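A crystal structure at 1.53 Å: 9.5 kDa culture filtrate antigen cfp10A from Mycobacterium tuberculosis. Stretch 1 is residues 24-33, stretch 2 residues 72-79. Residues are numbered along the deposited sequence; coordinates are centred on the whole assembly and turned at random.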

# COMPACT_ATOMS: atom_id res chain seq x y z
N SER C 24 28.53 24.96 19.45
CA SER C 24 29.75 24.78 18.67
C SER C 24 30.49 23.55 19.16
O SER C 24 30.46 23.18 20.35
CB SER C 24 30.65 26.01 18.75
OG SER C 24 30.98 26.26 20.09
N GLY C 25 31.18 22.90 18.23
CA GLY C 25 32.04 21.80 18.60
C GLY C 25 32.28 20.91 17.42
O GLY C 25 31.45 20.83 16.50
N ASP C 26 33.42 20.24 17.42
CA ASP C 26 33.76 19.47 16.24
C ASP C 26 33.45 17.99 16.36
O ASP C 26 33.75 17.21 15.43
CB ASP C 26 35.24 19.68 15.82
CG ASP C 26 36.21 19.30 16.86
OD1 ASP C 26 35.84 18.72 17.91
OD2 ASP C 26 37.41 19.55 16.61
N THR C 27 32.87 17.62 17.51
CA THR C 27 32.33 16.27 17.74
C THR C 27 31.00 16.42 18.50
O THR C 27 30.74 17.47 19.10
CB THR C 27 33.25 15.37 18.59
OG1 THR C 27 33.28 15.91 19.91
CG2 THR C 27 34.67 15.24 17.94
N LEU C 28 30.17 15.37 18.48
CA LEU C 28 28.99 15.39 19.35
C LEU C 28 29.31 15.68 20.82
O LEU C 28 28.65 16.52 21.46
CB LEU C 28 28.14 14.13 19.22
CG LEU C 28 26.94 14.01 20.16
CD1 LEU C 28 25.88 15.13 19.96
CD2 LEU C 28 26.31 12.60 20.00
N GLY C 29 30.36 15.04 21.33
CA GLY C 29 30.74 15.31 22.74
C GLY C 29 31.07 16.79 22.96
O GLY C 29 30.71 17.35 24.01
N ALA C 30 31.71 17.44 21.99
CA ALA C 30 32.02 18.88 22.05
C ALA C 30 30.75 19.72 22.00
O ALA C 30 30.58 20.73 22.69
CB ALA C 30 32.98 19.27 20.97
N VAL C 31 29.80 19.27 21.17
CA VAL C 31 28.54 20.03 21.16
C VAL C 31 27.82 19.88 22.49
O VAL C 31 27.27 20.88 23.00
CB VAL C 31 27.65 19.51 20.01
CG1 VAL C 31 26.16 19.95 20.21
CG2 VAL C 31 28.19 20.01 18.69
N ILE C 32 27.80 18.68 23.07
CA ILE C 32 27.19 18.45 24.37
C ILE C 32 27.88 19.27 25.45
O ILE C 32 27.25 19.81 26.36
CB ILE C 32 27.11 16.97 24.70
CG1 ILE C 32 26.09 16.26 23.76
CG2 ILE C 32 26.74 16.73 26.18
CD1 ILE C 32 26.11 14.72 23.91
N SER C 33 29.22 19.40 25.33
CA SER C 33 29.97 20.21 26.32
C SER C 33 29.58 21.67 26.25
O SER C 33 29.40 22.32 27.30
CB SER C 33 31.45 20.10 26.01
OG SER C 33 32.16 20.79 27.07
N GLY C 72 30.22 6.45 15.69
CA GLY C 72 31.25 6.74 16.72
C GLY C 72 30.74 7.33 18.01
O GLY C 72 31.55 7.77 18.88
N GLY C 73 29.41 7.43 18.16
CA GLY C 73 28.88 7.95 19.42
C GLY C 73 29.25 9.41 19.63
O GLY C 73 29.16 10.26 18.71
N LEU C 74 29.75 9.70 20.84
CA LEU C 74 30.14 11.08 21.16
C LEU C 74 31.33 11.56 20.32
O LEU C 74 31.51 12.76 20.11
CB LEU C 74 30.44 11.18 22.66
CG LEU C 74 29.28 11.17 23.70
CD1 LEU C 74 28.95 12.55 24.24
CD2 LEU C 74 27.98 10.45 23.30
N ALA C 75 32.09 10.64 19.74
CA ALA C 75 33.17 11.00 18.83
C ALA C 75 32.78 11.33 17.41
O ALA C 75 33.60 11.76 16.55
CB ALA C 75 34.24 9.92 18.85
N THR C 76 31.46 11.24 17.13
CA THR C 76 31.02 11.54 15.81
C THR C 76 31.41 12.94 15.38
O THR C 76 31.12 13.91 16.11
CB THR C 76 29.48 11.42 15.77
OG1 THR C 76 29.07 10.09 16.08
CG2 THR C 76 28.98 11.81 14.34
N ALA C 77 32.04 13.07 14.21
CA ALA C 77 32.50 14.38 13.73
C ALA C 77 31.37 15.29 13.36
O ALA C 77 30.35 14.83 12.78
CB ALA C 77 33.45 14.24 12.55
N ILE C 78 31.57 16.56 13.64
CA ILE C 78 30.57 17.56 13.41
C ILE C 78 31.24 18.70 12.65
O ILE C 78 32.38 19.09 12.99
CB ILE C 78 29.88 18.00 14.72
CG1 ILE C 78 28.88 16.92 15.13
CG2 ILE C 78 29.08 19.26 14.52
CD1 ILE C 78 28.10 17.23 16.33
N ALA C 79 30.57 19.22 11.63
CA ALA C 79 31.16 20.31 10.83
C ALA C 79 30.26 21.52 10.95
O ALA C 79 29.07 21.39 11.29
CB ALA C 79 31.29 19.88 9.39
O HOH W 1 34.41 14.08 21.51

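The contact rests first on backbone hydrogen bonds, made where a loop turns into a helix. Ile78 N donates to Asp26 O at 2.9 Å and Leu28 N donates to Thr76 O, also at 2.9 Å. These two bonds flank Thr27 and Ala77, whose CA atoms lie 4.4 Å apart, and they make a single beta bridge. The third bond follows immediately: Gly29 N reaches Leu74 O at 2.8 Å with a nearly straight N-H...O angle of 160°. The first turn of a helix has amide groups with no carbonyl of an earlier turn to receive them, and here the second stretch supplies the acceptors for Leu28 and Gly29. The rule is economical: one short segment accepts from the first two amides of the helix and pairs with the residues leading into it.

Weaker polar contacts tighten the same seam. Thr27 CA lies 3.1 Å from Thr76 O, and Ala77 CA lies 3.5 Å from Asp26 O, both in CA-H...O geometry, so the two carbonyls that accept in the bridge, Asp26 O and Thr76 O, each also meet a CA. A water sits 2.7 Å from Thr27 OG1 and donates a weak bond to Leu74 O at 3.5 Å, measured from its oxygen.

Thr27 is the N-cap. With chi1 in the p well, its OG1 accepts from Ala30 N at 3.0 Å, so the side chain serves its own helix while the backbone around it serves the bridge. Its CB bond points away from the second stretch overall, yet CB still comes within 3.5 Å of Leu74 O. Across the seam, Thr76 does comparable work for its own loop: its OG1 donates to Gly73 O at 2.6 Å, reinforcing the turn that presents Leu74 O and Thr76 O to the helix.

The apolar side chains close the remaining space, and the two stretches together bury 449 Å². Ile78 points toward the first stretch and, in an m,t rotamer, extends CD1 to within 3.6 Å of Val31 CG2 and 4.2 Å of Leu28 CB. Its other branch is used as well, with CG2 3.5 Å from Gly25 O. Leu74 starts sideways but places its CD1 3.6 Å from Ile32 CD1, while its CD2 lies a looser 4.3 Å from Leu28 CD2. Leu28, Val31 and Ile32 all point toward the second stretch, a spacing of three and four residues that lines one side of a helix with hydrocarbon.

The small residues follow different rules. Gly25 has backbone angles that call for glycine, and a CB there would also lie 2.6 Å from Ala30 CB. Gly72 likewise has angles suited to glycine, and the positive phi of Gly73 favours it. Gly29 is not forced in this way, since a CB would find room 3.5 Å from Leu74 O; what the contact uses there is the amide. Ala77 directs its CB away overall, though CB still touches the first stretch, and the residue stays exposed while Ile78 beside it turns inward.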